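Local structure of single-strand DNA-binding protein (Agrobacterium tumefaciens, 3BTP) at residues I454-G458 with P459-E463; V369-D372 with Y373-N377; M506-S510 with D511-L515. The protein binds single-stranded but not double-stranded DNA without regard to sequence and mediates nuclear uptake of the transferred T-DNA strand during plant transformation. All coordinates share one frame; numbering follows the deposited sequence. Where two conformers were deposited one is given.

Contact 1: residues I454-G458 with P459-E463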
ATOM      1  N   ILE A 454      19.682  -4.303   7.175  1.00 24.78           N
ATOM      2  CA  ILE A 454      18.350  -4.210   6.656  1.00 21.75           C
ATOM      3  C   ILE A 454      17.891  -2.766   6.423  1.00 21.12           C
ATOM      4  O   ILE A 454      18.297  -1.873   7.112  1.00 22.09           O
ATOM      5  CB  ILE A 454      17.339  -5.122   7.458  1.00 21.58           C
ATOM      6  CG1 ILE A 454      17.175  -4.691   8.897  1.00 19.07           C
ATOM      7  CG2 ILE A 454      17.800  -6.610   7.395  1.00 21.42           C
ATOM      8  CD1 ILE A 454      16.195  -5.547   9.576  1.00 12.34           C
ATOM      9  N   VAL A 455      17.026  -2.548   5.457  1.00 21.89           N
ATOM     10  CA  VAL A 455      16.645  -1.221   5.095  1.00 22.66           C
ATOM     11  C   VAL A 455      15.132  -1.051   5.128  1.00 23.24           C
ATOM     12  O   VAL A 455      14.459  -1.803   4.479  1.00 23.86           O
ATOM     13  CB  VAL A 455      17.214  -0.820   3.629  1.00 22.83           C
ATOM     14  CG1 VAL A 455      16.795   0.619   3.292  1.00 21.99           C
ATOM     15  CG2 VAL A 455      18.787  -0.971   3.576  1.00 21.67           C
ATOM     16  N   ALA A 456      14.631  -0.014   5.813  1.00 24.63           N
ATOM     17  CA  ALA A 456      13.220   0.271   5.912  1.00 26.04           C
ATOM     18  C   ALA A 456      12.678   0.920   4.629  1.00 27.11           C
ATOM     19  O   ALA A 456      13.251   1.820   4.086  1.00 26.99           O
ATOM     20  CB  ALA A 456      12.931   1.157   7.150  1.00 25.48           C
ATOM     21  N   ASP A 457      11.556   0.432   4.137  1.00 28.33           N
ATOM     22  CA  ASP A 457      11.077   0.842   2.825  1.00 28.74           C
ATOM     23  C   ASP A 457       9.609   0.506   2.836  1.00 27.98           C
ATOM     24  O   ASP A 457       9.238  -0.619   2.502  1.00 27.75           O
ATOM     25  CB  ASP A 457      11.781  -0.018   1.784  1.00 31.45           C
ATOM     26  CG  ASP A 457      11.289   0.241   0.354  1.00 37.20           C
ATOM     27  OD1 ASP A 457      10.996   1.441  -0.021  1.00 39.96           O
ATOM     28  OD2 ASP A 457      11.229  -0.787  -0.383  1.00 42.16           O
ATOM     29  N   GLY A 458       8.782   1.457   3.232  1.00 25.35           N
ATOM     30  CA  GLY A 458       7.415   1.189   3.569  1.00 24.87           C
ATOM     31  C   GLY A 458       7.269   0.414   4.887  1.00 24.39           C
ATOM     32  O   GLY A 458       8.083   0.561   5.816  1.00 24.01           O
ATOM     33  N   PRO A 459       6.192  -0.375   5.005  1.00 23.84           N
ATOM     34  CA  PRO A 459       5.959  -1.240   6.152  1.00 23.02           C
ATOM     35  C   PRO A 459       6.699  -2.573   6.082  1.00 24.08           C
ATOM     36  O   PRO A 459       6.205  -3.589   6.577  1.00 25.22           O
ATOM     37  CB  PRO A 459       4.440  -1.365   6.203  1.00 21.96           C
ATOM     38  CG  PRO A 459       3.980  -1.129   4.866  1.00 22.90           C
ATOM     39  CD  PRO A 459       5.064  -0.400   4.070  1.00 23.73           C
ATOM     40  N   ASN A 460       7.900  -2.557   5.497  1.00 22.98           N
ATOM     41  CA  ASN A 460       8.757  -3.695   5.542  1.00 22.69           C
ATOM     42  C   ASN A 460      10.266  -3.266   5.479  1.00 23.84           C
ATOM     43  O   ASN A 460      10.596  -2.163   5.024  1.00 23.26           O
ATOM     44  CB  ASN A 460       8.320  -4.764   4.527  1.00 22.09           C
ATOM     45  CG  ASN A 460       8.677  -4.442   3.044  1.00 23.99           C
ATOM     46  OD1 ASN A 460       9.129  -3.351   2.669  1.00 19.21           O
ATOM     47  ND2 ASN A 460       8.512  -5.449   2.221  1.00 18.32           N
ATOM     48  N   LEU A 461      11.143  -4.128   6.013  1.00 24.30           N
ATOM     49  CA  LEU A 461      12.573  -3.956   5.961  1.00 22.64           C
ATOM     50  C   LEU A 461      13.083  -4.957   4.969  1.00 23.48           C
ATOM     51  O   LEU A 461      12.716  -6.107   5.011  1.00 21.93           O
ATOM     52  CB  LEU A 461      13.207  -4.198   7.324  1.00 21.87           C
ATOM     53  CG  LEU A 461      12.856  -3.332   8.599  1.00 23.54           C
ATOM     54  CD1 LEU A 461      12.401  -1.920   8.356  1.00 20.55           C
ATOM     55  CD2 LEU A 461      11.882  -3.920   9.407  1.00 23.24           C
ATOM     56  N   ARG A 462      13.985  -4.489   4.092  1.00 24.95           N
ATOM     57  CA  ARG A 462      14.576  -5.276   3.023  1.00 23.94           C
ATOM     58  C   ARG A 462      16.107  -5.314   3.118  1.00 24.85           C
ATOM     59  O   ARG A 462      16.752  -4.414   3.644  1.00 26.24           O
ATOM     60  CB  ARG A 462      14.128  -4.692   1.684  1.00 23.88           C
ATOM     61  CG  ARG A 462      12.617  -4.558   1.490  1.00 23.21           C
ATOM     62  CD  ARG A 462      11.799  -5.870   1.430  1.00 23.65           C
ATOM     63  NE  ARG A 462      12.341  -6.925   0.514  1.00 25.94           N
ATOM     64  CZ  ARG A 462      12.036  -6.989  -0.794  1.00 25.67           C
ATOM     65  NH1 ARG A 462      11.239  -6.123  -1.334  1.00 18.52           N
ATOM     66  NH2 ARG A 462      12.532  -7.921  -1.580  1.00 25.89           N
ATOM     67  N   GLU A 463      16.676  -6.408   2.659  1.00 26.01           N
ATOM     68  CA  GLU A 463      18.094  -6.545   2.415  1.00 26.22           C
ATOM     69  C   GLU A 463      18.533  -5.597   1.314  1.00 26.81           C
ATOM     70  O   GLU A 463      17.784  -5.265   0.396  1.00 25.54           O
ATOM     71  CB  GLU A 463      18.401  -8.009   2.041  1.00 25.55           C
ATOM     72  CG  GLU A 463      18.212  -8.978   3.180  1.00 24.78           C
ATOM     73  CD  GLU A 463      18.993 -10.293   2.998  1.00 31.42           C
ATOM     74  OE1 GLU A 463      20.078 -10.204   2.325  1.00 29.95           O
ATOM     75  OE2 GLU A 463      18.542 -11.387   3.557  1.00 28.04           O
TER
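Leu461 packs on Ile454 and Ala456 across a beta hairpin whose strands, 454-456 and 460-462, run antiparallel. Its CB lies 4.0 Å from Ile454 CD1, and CG stays beside the same methyl. CG stands beside the backbone N (chi1 -61°), and a nearly eclipsed chi2 of -27° swings CD1 across to the partner strand, where it meets Ala456 CB at 3.3 Å. That is closer than two methyls normally pack, so with the unstaggered chi2 the spot is strained or the leucine imperfectly placed. Ala456 and Leu461 form the non-hydrogen-bonded pair. Next to it, Val455 and Arg462 form the hydrogen-bonded pair, with Val455 N to Arg462 O at 2.6 Å and Arg462 N to Val455 O at 2.8 Å; their side chains occupy the opposite face. Toward the turn, Asp457 N bonds to Asn460 O at 2.9 Å, and Gly458 turns the chain with a positive phi of 71°. Outside the hairpin, Asp457 OD1 pairs with Lys471 and Arg462 NH2 with Asp466 in salt bridges. In the eight-stranded antiparallel barrel, strand 460-462 is flanked by strand 367-370, and strand 453-456 by strand 480-485.

Contact 2: residues V369-D372 with Y373-N377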
ATOM      1  N   VAL A 369       8.134  -7.876   7.642  1.00 18.29           N
ATOM      2  CA  VAL A 369       6.991  -7.138   7.270  1.00 17.53           C
ATOM      3  C   VAL A 369       6.434  -6.676   8.583  1.00 18.20           C
ATOM      4  O   VAL A 369       6.348  -7.451   9.571  1.00 18.93           O
ATOM      5  CB  VAL A 369       5.965  -7.994   6.411  1.00 18.75           C
ATOM      6  CG1 VAL A 369       4.628  -7.308   6.291  1.00 15.04           C
ATOM      7  CG2 VAL A 369       6.543  -8.306   4.966  1.00 18.55           C
ATOM      8  N   SER A 370       6.063  -5.413   8.613  1.00 16.69           N
ATOM      9  CA  SER A 370       5.381  -4.827   9.759  1.00 16.88           C
ATOM     10  C   SER A 370       4.209  -5.698  10.238  1.00 18.15           C
ATOM     11  O   SER A 370       3.340  -6.060   9.458  1.00 18.35           O
ATOM     12  CB  SER A 370       4.847  -3.481   9.325  1.00 14.86           C
ATOM     13  OG  SER A 370       4.080  -2.928  10.353  1.00 16.00           O
ATOM     14  N   VAL A 371       4.164  -5.989  11.521  1.00 18.44           N
ATOM     15  CA  VAL A 371       3.069  -6.744  12.109  1.00 18.58           C
ATOM     16  C   VAL A 371       1.686  -6.054  12.099  1.00 19.82           C
ATOM     17  O   VAL A 371       0.680  -6.680  11.831  1.00 18.30           O
ATOM     18  CB  VAL A 371       3.480  -7.183  13.597  1.00 18.86           C
ATOM     19  CG1 VAL A 371       2.310  -7.695  14.409  1.00 14.20           C
ATOM     20  CG2 VAL A 371       4.700  -8.221  13.582  1.00 15.00           C
ATOM     21  N   ASP A 372       1.654  -4.793  12.501  1.00 20.43           N
ATOM     22  CA  ASP A 372       0.533  -3.919  12.357  1.00 22.36           C
ATOM     23  C   ASP A 372      -0.116  -3.904  10.948  1.00 23.50           C
ATOM     24  O   ASP A 372      -1.335  -4.092  10.806  1.00 24.24           O
ATOM     25  CB  ASP A 372       1.017  -2.515  12.690  1.00 24.00           C
ATOM     26  CG  ASP A 372      -0.056  -1.464  12.450  1.00 31.21           C
ATOM     27  OD1 ASP A 372      -1.037  -1.477  13.217  1.00 35.17           O
ATOM     28  OD2 ASP A 372       0.076  -0.655  11.465  1.00 41.34           O
ATOM     29  N   TYR A 373       0.680  -3.638   9.922  1.00 22.27           N
ATOM     30  CA  TYR A 373       0.252  -3.818   8.532  1.00 22.14           C
ATOM     31  C   TYR A 373      -0.466  -5.175   8.303  1.00 22.11           C
ATOM     32  O   TYR A 373      -1.588  -5.251   7.800  1.00 20.39           O
ATOM     33  CB  TYR A 373       1.476  -3.652   7.573  1.00 21.41           C
ATOM     34  CG  TYR A 373       1.111  -3.705   6.122  1.00 21.36           C
ATOM     35  CD1 TYR A 373       0.652  -2.554   5.434  1.00 20.23           C
ATOM     36  CD2 TYR A 373       1.165  -4.885   5.441  1.00 21.28           C
ATOM     37  CE1 TYR A 373       0.289  -2.595   4.067  1.00 17.19           C
ATOM     38  CE2 TYR A 373       0.771  -4.963   4.092  1.00 21.97           C
ATOM     39  CZ  TYR A 373       0.330  -3.834   3.423  1.00 20.46           C
ATOM     40  OH  TYR A 373       0.007  -4.001   2.091  1.00 22.52           O
ATOM     41  N   LEU A 374       0.219  -6.246   8.643  1.00 21.98           N
ATOM     42  CA  LEU A 374      -0.330  -7.548   8.481  1.00 22.96           C
ATOM     43  C   LEU A 374      -1.650  -7.787   9.226  1.00 23.09           C
ATOM     44  O   LEU A 374      -2.624  -8.254   8.622  1.00 24.67           O
ATOM     45  CB  LEU A 374       0.731  -8.575   8.837  1.00 22.69           C
ATOM     46  CG  LEU A 374       0.623 -10.020   8.388  1.00 24.68           C
ATOM     47  CD1 LEU A 374       0.635 -10.212   6.831  1.00 23.12           C
ATOM     48  CD2 LEU A 374       1.764 -10.812   9.091  1.00 23.71           C
ATOM     49  N   LEU A 375      -1.689  -7.489  10.510  1.00 22.12           N
ATOM     50  CA  LEU A 375      -2.850  -7.722  11.332  1.00 22.64           C
ATOM     51  C   LEU A 375      -4.057  -6.823  11.006  1.00 24.27           C
ATOM     52  O   LEU A 375      -5.208  -7.258  11.170  1.00 23.94           O
ATOM     53  CB  LEU A 375      -2.505  -7.539  12.817  1.00 20.34           C
ATOM     54  CG  LEU A 375      -2.071  -8.799  13.591  1.00 23.60           C
ATOM     55  CD1 LEU A 375      -0.878  -9.611  12.979  1.00 19.77           C
ATOM     56  CD2 LEU A 375      -1.771  -8.424  15.009  1.00 21.63           C
ATOM     57  N   GLN A 376      -3.797  -5.576  10.575  1.00 24.17           N
ATOM     58  CA  GLN A 376      -4.842  -4.633  10.205  1.00 26.17           C
ATOM     59  C   GLN A 376      -5.455  -5.047   8.873  1.00 23.54           C
ATOM     60  O   GLN A 376      -6.672  -4.991   8.645  1.00 23.48           O
ATOM     61  CB  GLN A 376      -4.277  -3.155  10.106  1.00 26.90           C
ATOM     62  CG  GLN A 376      -5.168  -2.089  10.836  1.00 38.46           C
ATOM     63  CD  GLN A 376      -5.808  -1.039   9.889  1.00 46.15           C
ATOM     64  OE1 GLN A 376      -5.267   0.052   9.740  1.00 50.20           O
ATOM     65  NE2 GLN A 376      -6.966  -1.362   9.264  1.00 50.83           N
ATOM     66  N   ASN A 377      -4.593  -5.390   7.962  1.00 22.05           N
ATOM     67  CA  ASN A 377      -4.984  -5.476   6.575  1.00 21.77           C
ATOM     68  C   ASN A 377      -5.319  -6.923   6.129  1.00 22.17           C
ATOM     69  O   ASN A 377      -6.035  -7.113   5.141  1.00 20.05           O
ATOM     70  CB  ASN A 377      -3.905  -4.880   5.685  1.00 19.96           C
ATOM     71  CG  ASN A 377      -3.843  -3.389   5.782  1.00 22.88           C
ATOM     72  OD1 ASN A 377      -2.784  -2.844   5.930  1.00 23.01           O
ATOM     73  ND2 ASN A 377      -4.975  -2.725   5.712  1.00 18.12           N
TER
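Val371 and Leu375 meet one turn apart in the first turns of helix 371-377, a local, largely buried contact where barrel strand 367-370 passes into the helix, with Ser370 at the N-cap position. Three i to i+4 backbone bonds define the turns: Leu374 N to Ser370 O, Leu375 N to Val371 O at 2.8 Å, and Gln376 N to Asp372 O. The side chains of Val371 and Leu375 lie alongside each other and point the same way, CG1 to CD1 at 4.0 Å. CG1 is anti to the backbone N (chi1 167°), which carries this methyl toward the leucine. At the strand end Val369 CG1 approaches Tyr373 CD2 at 4.3 Å, obliquely to the ring. Ser370 CB lies 3.8 Å from Tyr373 CB. One face of the tyrosine ring carries Asn377 OD1, 3.4 Å above the plane and displaced toward the rim. That oxygen accepts a hydrogen bond from Ser322 OG, Tyr373 OH and Tyr319 OH are hydrogen-bonded, and Asp372 forms a salt bridge with Arg325. The chemistry is divided: apolar packing and main-chain bonds hold the turn together, whereas the polar ends of Asp372, Tyr373 and Asn377 tie it to residues 319-325.

Contact 3: residues M506-S510 with D511-L515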
ATOM      1  N   MET A 506      30.837   4.396  16.790  1.00 31.32           N
ATOM      2  CA  MET A 506      31.113   2.980  16.645  0.50 31.33           C
ATOM      3  C   MET A 506      31.314   2.674  15.184  1.00 31.69           C
ATOM      4  O   MET A 506      30.505   3.044  14.322  1.00 31.28           O
ATOM      5  CB  MET A 506      29.992   2.132  17.271  0.50 32.01           C
ATOM      6  CG  MET A 506      29.924   2.247  18.812  0.50 32.45           C
ATOM      7  SD  MET A 506      31.484   1.809  19.622  0.50 34.99           S
ATOM      8  CE  MET A 506      32.026   3.311  20.435  0.50 34.43           C
ATOM      9  N   LYS A 507      32.429   2.031  14.901  1.00 33.09           N
ATOM     10  CA  LYS A 507      32.698   1.495  13.572  1.00 35.27           C
ATOM     11  C   LYS A 507      31.655   0.372  13.178  1.00 34.63           C
ATOM     12  O   LYS A 507      31.296  -0.497  14.006  1.00 32.89           O
ATOM     13  CB  LYS A 507      34.116   0.917  13.621  1.00 37.42           C
ATOM     14  CG  LYS A 507      34.851   0.804  12.280  1.00 44.29           C
ATOM     15  CD  LYS A 507      35.628  -0.589  12.145  1.00 51.44           C
ATOM     16  CE  LYS A 507      34.662  -1.841  12.208  1.00 51.91           C
ATOM     17  NZ  LYS A 507      35.130  -3.066  11.447  1.00 48.78           N
ATOM     18  N   LEU A 508      31.176   0.413  11.932  1.00 33.49           N
ATOM     19  CA  LEU A 508      30.365  -0.635  11.345  1.00 33.11           C
ATOM     20  C   LEU A 508      31.149  -1.922  11.238  1.00 33.58           C
ATOM     21  O   LEU A 508      32.330  -1.854  10.921  1.00 33.86           O
ATOM     22  CB  LEU A 508      29.982  -0.229   9.935  1.00 32.90           C
ATOM     23  CG  LEU A 508      28.626   0.318   9.492  1.00 32.81           C
ATOM     24  CD1 LEU A 508      27.900   1.145  10.500  1.00 33.52           C
ATOM     25  CD2 LEU A 508      28.939   1.120   8.326  1.00 33.62           C
ATOM     26  N   PRO A 509      30.493  -3.107  11.466  1.00 33.48           N
ATOM     27  CA  PRO A 509      31.166  -4.355  11.132  1.00 32.26           C
ATOM     28  C   PRO A 509      31.460  -4.355   9.622  1.00 32.32           C
ATOM     29  O   PRO A 509      30.754  -3.687   8.846  1.00 32.02           O
ATOM     30  CB  PRO A 509      30.144  -5.449  11.486  1.00 31.93           C
ATOM     31  CG  PRO A 509      29.057  -4.756  12.337  1.00 33.53           C
ATOM     32  CD  PRO A 509      29.114  -3.318  11.986  1.00 33.38           C
ATOM     33  N   SER A 510      32.502  -5.076   9.225  1.00 32.64           N
ATOM     34  CA  SER A 510      32.987  -5.073   7.841  1.00 34.09           C
ATOM     35  C   SER A 510      31.977  -5.653   6.818  1.00 33.60           C
ATOM     36  O   SER A 510      31.812  -5.098   5.717  1.00 33.84           O
ATOM     37  CB  SER A 510      34.401  -5.687   7.740  1.00 34.30           C
ATOM     38  OG  SER A 510      34.522  -6.888   8.499  1.00 36.58           O
ATOM     39  N   ASP A 511      31.238  -6.690   7.206  1.00 34.30           N
ATOM     40  CA  ASP A 511      30.127  -7.196   6.342  1.00 35.09           C
ATOM     41  C   ASP A 511      29.103  -6.089   6.012  1.00 35.10           C
ATOM     42  O   ASP A 511      28.803  -5.833   4.843  1.00 34.65           O
ATOM     43  CB  ASP A 511      29.485  -8.501   6.887  1.00 34.47           C
ATOM     44  CG  ASP A 511      28.824  -8.357   8.255  1.00 35.32           C
ATOM     45  OD1 ASP A 511      28.614  -7.236   8.729  1.00 36.63           O
ATOM     46  OD2 ASP A 511      28.466  -9.393   8.873  1.00 34.77           O
ATOM     47  N   ALA A 512      28.668  -5.360   7.059  1.00 36.00           N
ATOM     48  CA  ALA A 512      27.788  -4.208   6.911  1.00 36.09           C
ATOM     49  C   ALA A 512      28.410  -3.111   6.058  1.00 36.80           C
ATOM     50  O   ALA A 512      27.751  -2.481   5.193  1.00 36.55           O
ATOM     51  CB  ALA A 512      27.424  -3.694   8.276  1.00 35.74           C
ATOM     52  N   ALA A 513      29.693  -2.871   6.329  1.00 38.65           N
ATOM     53  CA  ALA A 513      30.438  -1.779   5.703  1.00 40.82           C
ATOM     54  C   ALA A 513      30.558  -1.982   4.195  1.00 41.62           C
ATOM     55  O   ALA A 513      30.266  -1.040   3.451  1.00 42.14           O
ATOM     56  CB  ALA A 513      31.818  -1.602   6.355  1.00 40.99           C
ATOM     57  N   GLN A 514      30.899  -3.197   3.741  1.00 42.93           N
ATOM     58  CA  GLN A 514      30.920  -3.457   2.294  1.00 45.94           C
ATOM     59  C   GLN A 514      29.581  -3.483   1.540  1.00 45.97           C
ATOM     60  O   GLN A 514      29.567  -3.215   0.333  1.00 47.24           O
ATOM     61  CB  GLN A 514      31.840  -4.621   1.888  1.00 46.06           C
ATOM     62  CG  GLN A 514      31.415  -6.060   2.171  1.00 49.61           C
ATOM     63  CD  GLN A 514      32.635  -7.052   2.046  1.00 50.52           C
ATOM     64  OE1 GLN A 514      33.809  -6.627   1.988  1.00 55.02           O
ATOM     65  NE2 GLN A 514      32.349  -8.363   2.050  1.00 52.97           N
ATOM     66  N   LEU A 515      28.460  -3.755   2.216  1.00 45.17           N
ATOM     67  CA  LEU A 515      27.166  -3.703   1.552  1.00 44.12           C
ATOM     68  C   LEU A 515      26.767  -2.276   1.318  1.00 44.12           C
ATOM     69  O   LEU A 515      26.055  -1.975   0.350  1.00 43.24           O
ATOM     70  CB  LEU A 515      26.086  -4.385   2.400  1.00 43.83           C
ATOM     71  CG  LEU A 515      25.926  -5.894   2.353  1.00 44.31           C
ATOM     72  CD1 LEU A 515      25.016  -6.321   3.477  1.00 44.46           C
ATOM     73  CD2 LEU A 515      25.342  -6.362   1.004  1.00 45.17           C
TER
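Leu508 and Pro509 supply the apolar centre, packing against Ala512 and Ala513 at the start of helix 510-515. Leu508 CB points toward the helix and lies 4.3 Å from Ala513 CB; its branch carbon CG sits 4.4 Å from Ala512 CB. The proline ring adds a second surface, with CD 4.1 Å from the same alanine methyl, so Ala512 is approached by both residues that precede the helix. Pro509 occupies the N-cap position, and its carbonyl opens the helical bonding: Ala513 N donates to Pro509 O at 2.9 Å. The following bond, Gln514 N to Ser510 O, is also 2.9 Å and straighter at the hydrogen, 170° against 146°. Farther out, the Asp511 carboxylate folds back over the first turn. Its CG lies between the backbone N and the carbonyl carbon (chi1 62°), which brings OD1 to 3.6 Å from Pro509 CB and close to Ala512 N, at most a weak and doubtful hydrogen bond given its short, bent geometry. The other oxygen, OD2, forms salt bridges with Arg485 and Arg491, whose positive charges would be expected to favour the ionised carboxylate. The turn sits against the barrel: Ile482 of strand 480-485 touches Leu508, Pro509 and Ala512, Val453 of strand 453-456 also meets Ala512, and Tyr501 of helix 498-503 packs on Leu508 and Pro509.

Contacts 1 and 2 meet directly although their centres are about 14 Å apart. Pro459 O lies 2.7 Å from Ser370 N, a probable hydrogen bond, and Pro459 CG packs on Tyr373 CD1 at 3.7 Å; the hairpin turn thereby abuts the strand-to-helix junction, and strands 460-462 and 367-370 are neighbours in the barrel. Contact 3 is more remote. Its nearest atoms are about 6 Å from contact 1 and about 17 Å from contact 2, without touching either. It is nevertheless related to contact 1 through strand 453-456, where Val453 meets Ala512. The three contacts follow in series along the chain, in the order 2, 1, 3.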